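Local coordinates for protein R.MvaI (Kocuria varians, PDB 2OAA) that probably cleaves double-stranded DNA at a specific sequence, as a restriction endonuclease of the MvaI/BcnI family, at residues F54-I59 and L163-V168; Y97-L102 and G223-H228; I123-E128 and S197-I202. One frame throughout, in Å; residues are numbered along the deposited sequence. Where two conformers were deposited one is given.

Contact 1 of 3, residues F54-I59 and L163-V168. With CA (calcium ion), chain I.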
loop_
_atom_site.group_PDB
_atom_site.type_symbol
_atom_site.label_atom_id
_atom_site.label_comp_id
_atom_site.label_asym_id
_atom_site.label_seq_id
_atom_site.Cartn_x
_atom_site.Cartn_y
_atom_site.Cartn_z
ATOM N N PHE E 54 -3.504 -14.565 -7.909
ATOM C CA PHE E 54 -4.061 -15.900 -8.058
ATOM C C PHE E 54 -5.151 -15.813 -9.110
ATOM O O PHE E 54 -6.296 -15.452 -8.808
ATOM C CB PHE E 54 -4.632 -16.342 -6.715
ATOM C CG PHE E 54 -5.063 -17.776 -6.664
ATOM C CD1 PHE E 54 -4.205 -18.745 -6.167
ATOM C CD2 PHE E 54 -6.347 -18.154 -7.068
ATOM C CE1 PHE E 54 -4.603 -20.073 -6.090
ATOM C CE2 PHE E 54 -6.749 -19.478 -7.005
ATOM C CZ PHE E 54 -5.869 -20.442 -6.509
ATOM N N HIS E 55 -4.796 -16.165 -10.346
ATOM C CA HIS E 55 -5.662 -15.933 -11.501
ATOM C C HIS E 55 -6.128 -14.476 -11.507
ATOM O O HIS E 55 -5.294 -13.585 -11.665
ATOM C CB HIS E 55 -6.806 -16.943 -11.547
ATOM C CG HIS E 55 -6.336 -18.340 -11.762
ATOM N ND1 HIS E 55 -5.988 -18.822 -13.006
ATOM C CD2 HIS E 55 -6.120 -19.351 -10.890
ATOM C CE1 HIS E 55 -5.598 -20.081 -12.892
ATOM N NE2 HIS E 55 -5.663 -20.423 -11.617
ATOM N N ASP E 56 -7.419 -14.217 -11.308
ATOM C CA ASP E 56 -7.914 -12.830 -11.329
ATOM C C ASP E 56 -8.100 -12.211 -9.950
ATOM O O ASP E 56 -8.651 -11.115 -9.830
ATOM C CB ASP E 56 -9.217 -12.722 -12.138
ATOM C CG ASP E 56 -10.294 -13.695 -11.684
ATOM O OD1 ASP E 56 -10.049 -14.511 -10.774
ATOM O OD2 ASP E 56 -11.411 -13.630 -12.269
ATOM N N ILE E 57 -7.625 -12.911 -8.917
ATOM C CA ILE E 57 -7.832 -12.486 -7.532
ATOM C C ILE E 57 -6.538 -11.984 -6.894
ATOM O O ILE E 57 -5.504 -12.645 -6.973
ATOM C CB ILE E 57 -8.423 -13.637 -6.676
ATOM C CG1 ILE E 57 -9.736 -14.134 -7.297
ATOM C CG2 ILE E 57 -8.632 -13.186 -5.226
ATOM C CD1 ILE E 57 -10.091 -15.564 -6.903
ATOM N N GLU E 58 -6.613 -10.813 -6.258
ATOM C CA GLU E 58 -5.508 -10.254 -5.507
ATOM C C GLU E 58 -5.541 -10.818 -4.086
ATOM O O GLU E 58 -6.604 -10.935 -3.489
ATOM C CB GLU E 58 -5.664 -8.725 -5.469
ATOM C CG GLU E 58 -4.730 -8.004 -4.527
ATOM C CD GLU E 58 -3.286 -8.010 -4.974
ATOM O OE1 GLU E 58 -3.014 -8.327 -6.160
ATOM O OE2 GLU E 58 -2.419 -7.667 -4.128
ATOM N N ILE E 59 -4.375 -11.154 -3.552
ATOM C CA ILE E 59 -4.261 -11.654 -2.187
ATOM C C ILE E 59 -3.449 -10.658 -1.364
ATOM O O ILE E 59 -2.441 -10.136 -1.826
ATOM C CB ILE E 59 -3.571 -13.019 -2.169
ATOM C CG1 ILE E 59 -4.454 -14.053 -2.866
ATOM C CG2 ILE E 59 -3.268 -13.421 -0.728
ATOM C CD1 ILE E 59 -3.787 -15.399 -3.053
ATOM N N LEU E 163 -7.201 -5.189 -8.851
ATOM C CA LEU E 163 -7.968 -5.133 -7.587
ATOM C C LEU E 163 -9.507 -5.358 -7.715
ATOM O O LEU E 163 -10.260 -4.862 -6.875
ATOM C CB LEU E 163 -7.694 -3.821 -6.836
ATOM C CG LEU E 163 -6.250 -3.609 -6.378
ATOM C CD1 LEU E 163 -6.176 -2.243 -5.718
ATOM C CD2 LEU E 163 -5.770 -4.677 -5.417
ATOM N N LYS E 164 -9.933 -6.142 -8.695
ATOM C CA LYS E 164 -11.361 -6.480 -8.832
ATOM C C LYS E 164 -11.834 -7.312 -7.636
ATOM O O LYS E 164 -12.921 -7.087 -7.097
ATOM C CB LYS E 164 -11.582 -7.236 -10.141
ATOM C CG LYS E 164 -13.016 -7.664 -10.451
ATOM C CD LYS E 164 -13.117 -8.216 -11.895
ATOM C CE LYS E 164 -11.981 -9.207 -12.239
ATOM N NZ LYS E 164 -11.788 -9.498 -13.701
ATOM N N TYR E 165 -11.000 -8.260 -7.206
ATOM C CA TYR E 165 -11.336 -9.115 -6.086
ATOM C C TYR E 165 -10.159 -9.118 -5.131
ATOM O O TYR E 165 -9.090 -9.614 -5.484
ATOM C CB TYR E 165 -11.615 -10.565 -6.539
ATOM C CG TYR E 165 -12.548 -10.717 -7.720
ATOM C CD1 TYR E 165 -13.916 -10.457 -7.601
ATOM C CD2 TYR E 165 -12.063 -11.161 -8.941
ATOM C CE1 TYR E 165 -14.769 -10.619 -8.689
ATOM C CE2 TYR E 165 -12.910 -11.322 -10.030
ATOM C CZ TYR E 165 -14.250 -11.052 -9.897
ATOM O OH TYR E 165 -15.063 -11.212 -10.993
ATOM N N ILE E 166 -10.342 -8.578 -3.931
ATOM C CA ILE E 166 -9.236 -8.511 -2.974
ATOM C C ILE E 166 -9.479 -9.461 -1.793
ATOM O O ILE E 166 -10.337 -9.191 -0.951
ATOM C CB ILE E 166 -9.036 -7.079 -2.449
ATOM C CG1 ILE E 166 -8.958 -6.071 -3.612
ATOM C CG2 ILE E 166 -7.799 -7.022 -1.547
ATOM C CD1 ILE E 166 -8.948 -4.615 -3.150
ATOM N N ALA E 167 -8.743 -10.565 -1.753
ATOM C CA ALA E 167 -8.805 -11.502 -0.633
ATOM C C ALA E 167 -7.835 -11.056 0.437
ATOM O O ALA E 167 -6.620 -11.131 0.243
ATOM C CB ALA E 167 -8.439 -12.922 -1.085
ATOM N N VAL E 168 -8.363 -10.574 1.554
ATOM C CA VAL E 168 -7.522 -10.114 2.651
ATOM C C VAL E 168 -7.440 -11.210 3.693
ATOM O O VAL E 168 -8.465 -11.625 4.244
ATOM C CB VAL E 168 -8.092 -8.838 3.299
ATOM C CG1 VAL E 168 -7.136 -8.302 4.394
ATOM C CG2 VAL E 168 -8.335 -7.772 2.236
HETATM CA CA CA I . -0.878 -9.347 -3.280
HETATM O O HOH W 1 -8.352 -8.789 -8.426
HETATM O O HOH W 2 -0.338 -7.658 -1.735
HETATM O O HOH W 3 0.500 -11.073 -2.450
#
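The Tyr165 ring meets Asp56 at its edge: backbone O of Asp56 lies near the ring plane, 3.5 Å from Tyr165 CD2, and the carboxylate, turned 67° from the ring, brings OD2 to CE2. One face of the ring carries CG of its neighbour Lys164, centred over it. CG1 of Ile57 approaches obliquely, also touching Tyr165 CB. Both polar ends are held from the N-terminal residues, Asp56 OD1 by Ser5 and Tyr165 OH by Ser3.

Beyond the ring the chains pair as parallel strands, their short axes 4.7 Å apart and 29° from parallel. Glu58 supplies both direct bonds: its N donates to Tyr165 O (2.9 Å), and its O accepts from Ala167 N (2.8 Å). Next to this pairing, water 1 links Asp56 O and Tyr165 N.

With CG anti to the backbone N (chi1 170°) and a bend at chi2, the Glu58 side chain runs beside Leu163, CG 3.6 Å from Leu163 CD2, before OE2 reaches the calcium ion at 2.4 Å. Ile59 O binds the same ion at 2.3 Å; Asp53, a DNA phosphate and two waters complete its shell. Lys60 donates to Glu58 OE2, an arrangement consistent with the acidic and lysine residues of a PD-(D/E)XK nuclease site.

Strands 57-63 and 165-176 thus join in the mixed sheet, strand 179-191 pairing with the latter. Helix 8-19 packs on Ile57 and Ile59, while Leu163, just after helix 152-162, meets strand 70-74.

Contact 2 of 3, residues Y97-L102 and G223-H228. With nucleotides of chain B.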
loop_
_atom_site.group_PDB
_atom_site.type_symbol
_atom_site.label_atom_id
_atom_site.label_comp_id
_atom_site.label_asym_id
_atom_site.label_seq_id
_atom_site.Cartn_x
_atom_site.Cartn_y
_atom_site.Cartn_z
ATOM N N TYR E 97 23.131 7.969 5.238
ATOM C CA TYR E 97 23.983 7.688 4.086
ATOM C C TYR E 97 24.265 8.920 3.230
ATOM O O TYR E 97 25.048 8.854 2.285
ATOM C CB TYR E 97 23.346 6.624 3.192
ATOM C CG TYR E 97 22.894 5.372 3.901
ATOM C CD1 TYR E 97 23.820 4.456 4.415
ATOM C CD2 TYR E 97 21.539 5.090 4.042
ATOM C CE1 TYR E 97 23.393 3.294 5.060
ATOM C CE2 TYR E 97 21.106 3.942 4.675
ATOM C CZ TYR E 97 22.031 3.046 5.182
ATOM O OH TYR E 97 21.563 1.909 5.809
ATOM N N GLY E 98 23.609 10.036 3.543
ATOM C CA GLY E 98 23.730 11.254 2.737
ATOM C C GLY E 98 22.672 11.393 1.652
ATOM O O GLY E 98 22.749 12.298 0.823
ATOM N N ASN E 99 21.701 10.480 1.642
ATOM C CA ASN E 99 20.534 10.604 0.763
ATOM C C ASN E 99 19.549 11.591 1.330
ATOM O O ASN E 99 19.529 11.837 2.538
ATOM C CB ASN E 99 19.758 9.291 0.660
ATOM C CG ASN E 99 20.598 8.137 0.187
ATOM O OD1 ASN E 99 21.208 8.191 -0.882
ATOM N ND2 ASN E 99 20.593 7.054 0.960
ATOM N N ASN E 100 18.701 12.124 0.462
ATOM C CA ASN E 100 17.440 12.686 0.926
ATOM C C ASN E 100 16.424 11.556 0.948
ATOM O O ASN E 100 16.366 10.735 0.027
ATOM C CB ASN E 100 16.941 13.800 0.011
ATOM C CG ASN E 100 17.355 15.186 0.480
ATOM O OD1 ASN E 100 18.191 15.343 1.375
ATOM N ND2 ASN E 100 16.750 16.205 -0.115
ATOM N N ILE E 101 15.644 11.510 2.021
ATOM C CA ILE E 101 14.530 10.567 2.126
ATOM C C ILE E 101 13.241 11.343 2.325
ATOM O O ILE E 101 13.252 12.506 2.739
ATOM C CB ILE E 101 14.722 9.546 3.286
ATOM C CG1 ILE E 101 14.842 10.263 4.640
ATOM C CG2 ILE E 101 15.915 8.632 3.012
ATOM C CD1 ILE E 101 14.900 9.295 5.859
ATOM N N LEU E 102 12.123 10.699 2.022
ATOM C CA LEU E 102 10.816 11.340 2.181
ATOM C C LEU E 102 9.759 10.284 2.399
ATOM O O LEU E 102 9.296 9.649 1.443
ATOM C CB LEU E 102 10.462 12.193 0.952
ATOM C CG LEU E 102 9.168 13.006 0.990
ATOM C CD1 LEU E 102 9.198 14.002 2.154
ATOM C CD2 LEU E 102 8.919 13.712 -0.347
ATOM N N GLY E 223 22.617 1.622 1.315
ATOM C CA GLY E 223 22.866 3.056 1.322
ATOM C C GLY E 223 22.302 3.794 0.125
ATOM O O GLY E 223 22.321 5.028 0.081
ATOM N N LYS E 224 21.803 3.044 -0.851
ATOM C CA LYS E 224 21.244 3.648 -2.049
ATOM C C LYS E 224 19.779 3.985 -1.851
ATOM O O LYS E 224 19.089 3.368 -1.037
ATOM C CB LYS E 224 21.408 2.735 -3.265
ATOM C CG LYS E 224 22.872 2.456 -3.619
ATOM C CD LYS E 224 23.049 2.143 -5.095
ATOM C CE LYS E 224 24.507 1.841 -5.415
ATOM N NZ LYS E 224 25.438 2.808 -4.747
ATOM N N THR E 225 19.310 4.979 -2.598
ATOM C CA THR E 225 17.908 5.387 -2.547
ATOM C C THR E 225 16.964 4.229 -2.877
ATOM O O THR E 225 17.208 3.457 -3.814
ATOM C CB THR E 225 17.644 6.595 -3.476
ATOM O OG1 THR E 225 18.306 7.751 -2.942
ATOM C CG2 THR E 225 16.167 6.889 -3.577
ATOM N N HIS E 226 15.898 4.124 -2.087
ATOM C CA HIS E 226 14.895 3.081 -2.244
ATOM C C HIS E 226 13.502 3.690 -2.180
ATOM O O HIS E 226 12.962 3.913 -1.081
ATOM C CB HIS E 226 15.018 2.051 -1.131
ATOM C CG HIS E 226 14.178 0.838 -1.351
ATOM N ND1 HIS E 226 14.008 -0.143 -0.395
ATOM C CD2 HIS E 226 13.453 0.449 -2.428
ATOM C CE1 HIS E 226 13.239 -1.099 -0.891
ATOM N NE2 HIS E 226 12.894 -0.767 -2.124
ATOM N N ASP E 227 12.928 3.958 -3.346
ATOM C CA ASP E 227 11.535 4.387 -3.433
ATOM C C ASP E 227 10.705 3.111 -3.416
ATOM O O ASP E 227 10.767 2.308 -4.360
ATOM C CB ASP E 227 11.335 5.167 -4.727
ATOM C CG ASP E 227 9.944 5.751 -4.867
ATOM O OD1 ASP E 227 9.053 5.465 -4.031
ATOM O OD2 ASP E 227 9.744 6.501 -5.855
ATOM N N HIS E 228 9.959 2.908 -2.329
ATOM C CA HIS E 228 9.093 1.734 -2.206
ATOM C C HIS E 228 7.852 1.861 -3.067
ATOM O O HIS E 228 7.024 0.951 -3.112
ATOM C CB HIS E 228 8.659 1.512 -0.752
ATOM C CG HIS E 228 9.788 1.385 0.222
ATOM N ND1 HIS E 228 10.372 0.172 0.532
ATOM C CD2 HIS E 228 10.423 2.315 0.974
ATOM C CE1 HIS E 228 11.321 0.370 1.435
ATOM N NE2 HIS E 228 11.364 1.660 1.725
ATOM P P DG B 7 15.235 -3.087 5.290
ATOM O OP1 DG B 7 16.496 -3.618 5.874
ATOM O OP2 DG B 7 15.297 -2.070 4.215
ATOM O "O5'" DG B 7 14.372 -4.303 4.734
ATOM C "C5'" DG B 7 14.188 -5.486 5.494
ATOM C "C4'" DG B 7 13.877 -6.643 4.575
ATOM O "O4'" DG B 7 12.666 -6.332 3.840
ATOM C "C3'" DG B 7 14.937 -6.926 3.512
ATOM O "O3'" DG B 7 14.925 -8.320 3.207
ATOM C "C2'" DG B 7 14.464 -6.092 2.335
ATOM C "C1'" DG B 7 12.948 -6.196 2.450
ATOM N N9 DG B 7 12.235 -5.022 1.944
ATOM C C8 DG B 7 12.456 -3.705 2.280
ATOM N N7 DG B 7 11.698 -2.871 1.615
ATOM C C5 DG B 7 10.922 -3.684 0.799
ATOM C C6 DG B 7 9.933 -3.345 -0.163
ATOM O O6 DG B 7 9.537 -2.220 -0.498
ATOM N N1 DG B 7 9.397 -4.475 -0.770
ATOM C C2 DG B 7 9.769 -5.770 -0.493
ATOM N N2 DG B 7 9.139 -6.729 -1.192
ATOM N N3 DG B 7 10.691 -6.102 0.401
ATOM C C4 DG B 7 11.226 -5.015 1.002
ATOM P P DA B 6 13.868 2.520 7.376
ATOM O OP1 DA B 6 15.093 2.332 8.197
ATOM O OP2 DA B 6 13.960 3.246 6.085
ATOM O "O5'" DA B 6 13.240 1.082 7.096
ATOM C "C5'" DA B 6 13.310 0.049 8.081
ATOM C "C4'" DA B 6 12.635 -1.206 7.576
ATOM O "O4'" DA B 6 11.245 -0.962 7.293
ATOM C "C3'" DA B 6 13.170 -1.777 6.272
ATOM O "O3'" DA B 6 14.373 -2.511 6.520
ATOM C "C2'" DA B 6 12.037 -2.695 5.857
ATOM C "C1'" DA B 6 10.794 -1.953 6.372
ATOM N N9 DA B 6 10.015 -1.280 5.337
ATOM C C8 DA B 6 9.866 0.067 5.123
ATOM N N7 DA B 6 9.065 0.358 4.128
ATOM C C5 DA B 6 8.663 -0.882 3.649
ATOM C C6 DA B 6 7.799 -1.260 2.607
ATOM N N6 DA B 6 7.141 -0.392 1.832
ATOM N N1 DA B 6 7.623 -2.582 2.388
ATOM C C2 DA B 6 8.267 -3.454 3.173
ATOM N N3 DA B 6 9.094 -3.220 4.189
ATOM C C4 DA B 6 9.250 -1.900 4.378
ATOM P P DG B 8 15.888 -8.912 2.066
ATOM O OP1 DG B 8 16.204 -10.302 2.490
ATOM O OP2 DG B 8 16.996 -7.968 1.769
ATOM O "O5'" DG B 8 14.904 -8.979 0.817
ATOM C "C5'" DG B 8 15.365 -8.811 -0.515
ATOM C "C4'" DG B 8 14.201 -8.943 -1.468
ATOM O "O4'" DG B 8 13.178 -7.971 -1.173
ATOM C "C3'" DG B 8 14.524 -8.707 -2.932
ATOM O "O3'" DG B 8 15.122 -9.888 -3.474
ATOM C "C2'" DG B 8 13.145 -8.450 -3.508
ATOM C "C1'" DG B 8 12.448 -7.694 -2.371
ATOM N N9 DG B 8 12.390 -6.244 -2.536
ATOM C C8 DG B 8 12.994 -5.300 -1.742
ATOM N N7 DG B 8 12.735 -4.075 -2.112
ATOM C C5 DG B 8 11.914 -4.218 -3.221
ATOM C C6 DG B 8 11.304 -3.235 -4.044
ATOM O O6 DG B 8 11.366 -2.003 -3.950
ATOM N N1 DG B 8 10.554 -3.814 -5.061
ATOM C C2 DG B 8 10.407 -5.165 -5.263
ATOM N N2 DG B 8 9.648 -5.527 -6.310
ATOM N N3 DG B 8 10.964 -6.091 -4.498
ATOM C C4 DG B 8 11.698 -5.551 -3.503
HETATM O O HOH W 4 16.737 8.189 -0.705
#
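Tyr97 lays one ring face on Gly223, whose CA sits 3.4 Å from the ring centroid and 11° off the normal, a CH-pi contact. The two residues belong to loops leading into strands 100-106 and 225-234 of the antiparallel sheet, which are separated in it by strand 207-215. Gly223, having no side chain, lets its CA come this close to the ring. The hydroxyl of Tyr97 is bonded to His217 and Lys222.

Asn99 follows. Its ND2 donates to Gly223 O at 2.8 Å, nearly straight at 167°; the acceptor lies in the Asn99 amide plane, but the donor stands above the Gly223 carbonyl plane. At Asn100 the link becomes indirect: in one of two deposited conformers of Thr225, water 4 joins the backbone O of Asn100 to Thr225 OG1.

The second segment then reaches the DNA bases, consistent with sequence readout by this nuclease. His228 ND1 lies over the rim of one His226 face, and each ring uses an edge to read a guanine of chain B. His226 NE2 donates to DG8 O6 at 2.7 Å, and His228 ND1 donates to DG7 O6 at 2.7 Å, 175° at the hydrogen.

Contact 3 of 3, residues I123-E128 and S197-I202; sequences IDIDWE and SLCRGI. With CA (calcium ion), chain J.
Ile125 reaches over helix 197-202 with all its branches: CG1 rests 3.6 Å from Cys199 O, CG2 meets Cys199 CB, and CD1 lies 3.8 Å from Ile202 CG2. The torsions divide this work. CG1 stands anti to the carbonyl carbon (chi1 -56°) and chi2 of -65° turns CD1 onto Ile202, whose side chain it crosses at about a right angle. Two residues earlier on the strand, Ile123 CG2 meets Ile202 CG2 at 3.7 Å, giving that methyl two isoleucine neighbours.

Trp127, just past the strand, packs by the far corner of its indole. CH2 touches Cys199 CB at 3.7 Å, an oblique approach, while Arg200 N lies at the ring edge near its plane. Ile125 CG2 lies 3.4 Å above one face of the indole, toward its rim, so the isoleucine is wedged between tryptophan and helix. Trp127 NE1 donates to Glu203 on the same helix, a bond that would limit the ring's rotation. Cutting Ile125 back to an alanine would remove CG1, CG2 and CD1, and is likely to open a gap between the indole and the helix, leaving Cys199 with Trp127 and Ile202 with Ile123 as their remaining apolar neighbours across the contact.

The strand's other side carries charge. Asp124 points away from the helix, and its OD1 binds a calcium ion at 2.6 Å; Ile125 O is a closer ligand at 2.3 Å. Five waters complete the sevenfold shell, and one of them, water 5, also donates to Asp124 OD2.

The strand and helix axes lie 8.9 Å apart with their directions at 139°. Val132, Val209 and Phe152 add to the apolar side. This is helix 195-204 packed against an edge strand of an antiparallel three-stranded sheet, with a largely hydrated calcium site on the side of Asp124.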
loop_
_atom_site.group_PDB
_atom_site.type_symbol
_atom_site.label_atom_id
_atom_site.label_comp_id
_atom_site.label_asym_id
_atom_site.label_seq_id
_atom_site.Cartn_x
_atom_site.Cartn_y
_atom_site.Cartn_z
ATOM N N ILE E 123 -3.422 16.193 0.142
ATOM C CA ILE E 123 -3.978 15.794 -1.155
ATOM C C ILE E 123 -5.207 16.626 -1.465
ATOM O O ILE E 123 -6.064 16.819 -0.599
ATOM C CB ILE E 123 -4.371 14.290 -1.176
ATOM C CG1 ILE E 123 -3.156 13.407 -0.885
ATOM C CG2 ILE E 123 -5.050 13.902 -2.514
ATOM C CD1 ILE E 123 -2.020 13.504 -1.903
ATOM N N ASP E 124 -5.276 17.123 -2.696
ATOM C CA ASP E 124 -6.510 17.686 -3.221
ATOM C C ASP E 124 -7.097 16.734 -4.235
ATOM O O ASP E 124 -6.455 16.383 -5.228
ATOM C CB ASP E 124 -6.305 19.053 -3.882
ATOM C CG ASP E 124 -7.622 19.620 -4.457
ATOM O OD1 ASP E 124 -8.722 19.280 -3.944
ATOM O OD2 ASP E 124 -7.553 20.412 -5.419
ATOM N N ILE E 125 -8.319 16.294 -3.979
ATOM C CA ILE E 125 -9.054 15.555 -4.979
ATOM C C ILE E 125 -9.781 16.575 -5.829
ATOM O O ILE E 125 -10.658 17.305 -5.338
ATOM C CB ILE E 125 -10.061 14.578 -4.382
ATOM C CG1 ILE E 125 -9.367 13.617 -3.407
ATOM C CG2 ILE E 125 -10.782 13.836 -5.505
ATOM C CD1 ILE E 125 -8.337 12.676 -4.039
ATOM N N ASP E 126 -9.397 16.643 -7.097
ATOM C CA ASP E 126 -9.975 17.619 -8.012
ATOM C C ASP E 126 -11.013 16.883 -8.837
ATOM O O ASP E 126 -10.701 16.250 -9.846
ATOM C CB ASP E 126 -8.871 18.226 -8.880
ATOM C CG ASP E 126 -9.371 19.314 -9.803
ATOM O OD1 ASP E 126 -10.603 19.418 -10.040
ATOM O OD2 ASP E 126 -8.509 20.049 -10.339
ATOM N N TRP E 127 -12.261 16.940 -8.384
ATOM C CA TRP E 127 -13.329 16.193 -9.022
ATOM C C TRP E 127 -13.701 16.766 -10.394
ATOM O O TRP E 127 -14.197 16.046 -11.242
ATOM C CB TRP E 127 -14.561 16.153 -8.120
ATOM C CG TRP E 127 -14.365 15.390 -6.845
ATOM C CD1 TRP E 127 -14.107 15.911 -5.607
ATOM C CD2 TRP E 127 -14.443 13.972 -6.683
ATOM N NE1 TRP E 127 -14.008 14.890 -4.678
ATOM C CE2 TRP E 127 -14.209 13.695 -5.317
ATOM C CE3 TRP E 127 -14.680 12.905 -7.561
ATOM C CZ2 TRP E 127 -14.220 12.400 -4.807
ATOM C CZ3 TRP E 127 -14.697 11.613 -7.055
ATOM C CH2 TRP E 127 -14.458 11.373 -5.680
ATOM N N GLU E 128 -13.474 18.061 -10.604
ATOM C CA GLU E 128 -13.724 18.667 -11.914
ATOM C C GLU E 128 -12.753 18.155 -12.983
ATOM O O GLU E 128 -13.176 17.741 -14.067
ATOM C CB GLU E 128 -13.685 20.198 -11.831
ATOM C CG GLU E 128 -13.747 20.876 -13.195
ATOM C CD GLU E 128 -13.804 22.393 -13.117
ATOM O OE1 GLU E 128 -14.161 22.938 -12.050
ATOM O OE2 GLU E 128 -13.492 23.037 -14.143
ATOM N N SER E 197 -14.867 5.565 -5.334
ATOM C CA SER E 197 -14.827 5.287 -3.899
ATOM C C SER E 197 -13.415 5.509 -3.328
ATOM O O SER E 197 -13.276 6.068 -2.231
ATOM C CB SER E 197 -15.436 3.921 -3.553
ATOM O OG SER E 197 -14.548 2.851 -3.803
ATOM N N LEU E 198 -12.377 5.148 -4.087
ATOM C CA LEU E 198 -10.999 5.417 -3.679
ATOM C C LEU E 198 -10.791 6.900 -3.374
ATOM O O LEU E 198 -10.259 7.269 -2.324
ATOM C CB LEU E 198 -10.030 4.953 -4.768
ATOM C CG LEU E 198 -8.535 5.039 -4.437
ATOM C CD1 LEU E 198 -8.068 3.844 -3.622
ATOM C CD2 LEU E 198 -7.728 5.151 -5.722
ATOM N N CYS E 199 -11.225 7.747 -4.296
ATOM C CA CYS E 199 -10.962 9.176 -4.180
ATOM C C CYS E 199 -11.803 9.831 -3.081
ATOM O O CYS E 199 -11.328 10.725 -2.394
ATOM C CB CYS E 199 -11.124 9.851 -5.537
ATOM S SG CYS E 199 -9.748 9.393 -6.649
ATOM N N ARG E 200 -13.037 9.354 -2.889
ATOM C CA ARG E 200 -13.854 9.769 -1.747
ATOM C C ARG E 200 -13.135 9.415 -0.441
ATOM O O ARG E 200 -13.108 10.208 0.497
ATOM C CB ARG E 200 -15.234 9.104 -1.814
ATOM C CG ARG E 200 -16.073 9.196 -0.541
ATOM C CD ARG E 200 -17.546 8.806 -0.782
ATOM N NE ARG E 200 -17.711 7.478 -1.390
ATOM C CZ ARG E 200 -17.707 6.323 -0.720
ATOM N NH1 ARG E 200 -17.883 5.184 -1.381
ATOM N NH2 ARG E 200 -17.528 6.295 0.602
ATOM N N GLY E 201 -12.538 8.227 -0.385
ATOM C CA GLY E 201 -11.829 7.826 0.826
ATOM C C GLY E 201 -10.605 8.677 1.093
ATOM O O GLY E 201 -10.293 8.982 2.247
ATOM N N ILE E 202 -9.900 9.052 0.030
ATOM C CA ILE E 202 -8.756 9.946 0.195
ATOM C C ILE E 202 -9.244 11.289 0.724
ATOM O O ILE E 202 -8.675 11.825 1.675
ATOM C CB ILE E 202 -7.978 10.120 -1.112
ATOM C CG1 ILE E 202 -7.374 8.787 -1.562
ATOM C CG2 ILE E 202 -6.865 11.165 -0.915
ATOM C CD1 ILE E 202 -6.837 8.827 -2.967
HETATM CA CA CA J . -11.257 19.251 -4.278
HETATM O O HOH W 5 -10.199 20.653 -6.114
HETATM O O HOH W 6 -10.713 17.594 -2.421
HETATM O O HOH W 7 -12.990 19.175 -6.279
HETATM O O HOH W 8 -12.176 21.356 -3.896
HETATM O O HOH W 9 -13.411 18.489 -3.315
#

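How the contacts relate
Contacts 1 and 3 are buried, contact 2 lies at the surface. The centres of contacts 1 and 3 are about 23 Å apart. Those of contacts 1 and 2 are about 31 Å apart, on opposite sides of the chain's centre. Each joins different elements: two parallel strands in contact 1, loops leading into two strands in contact 2, a strand and a helix in contact 3. Backbone bonds dominate the first, a side-chain amide, a CH-pi contact and a water the second, and apolar side chains the third. Contacts 1 and 3 both hold calcium, but only the ion of contact 1 also binds a DNA phosphate, whereas contact 2 meets the bases. Strand 207-215 touches both contacts 2 and 3.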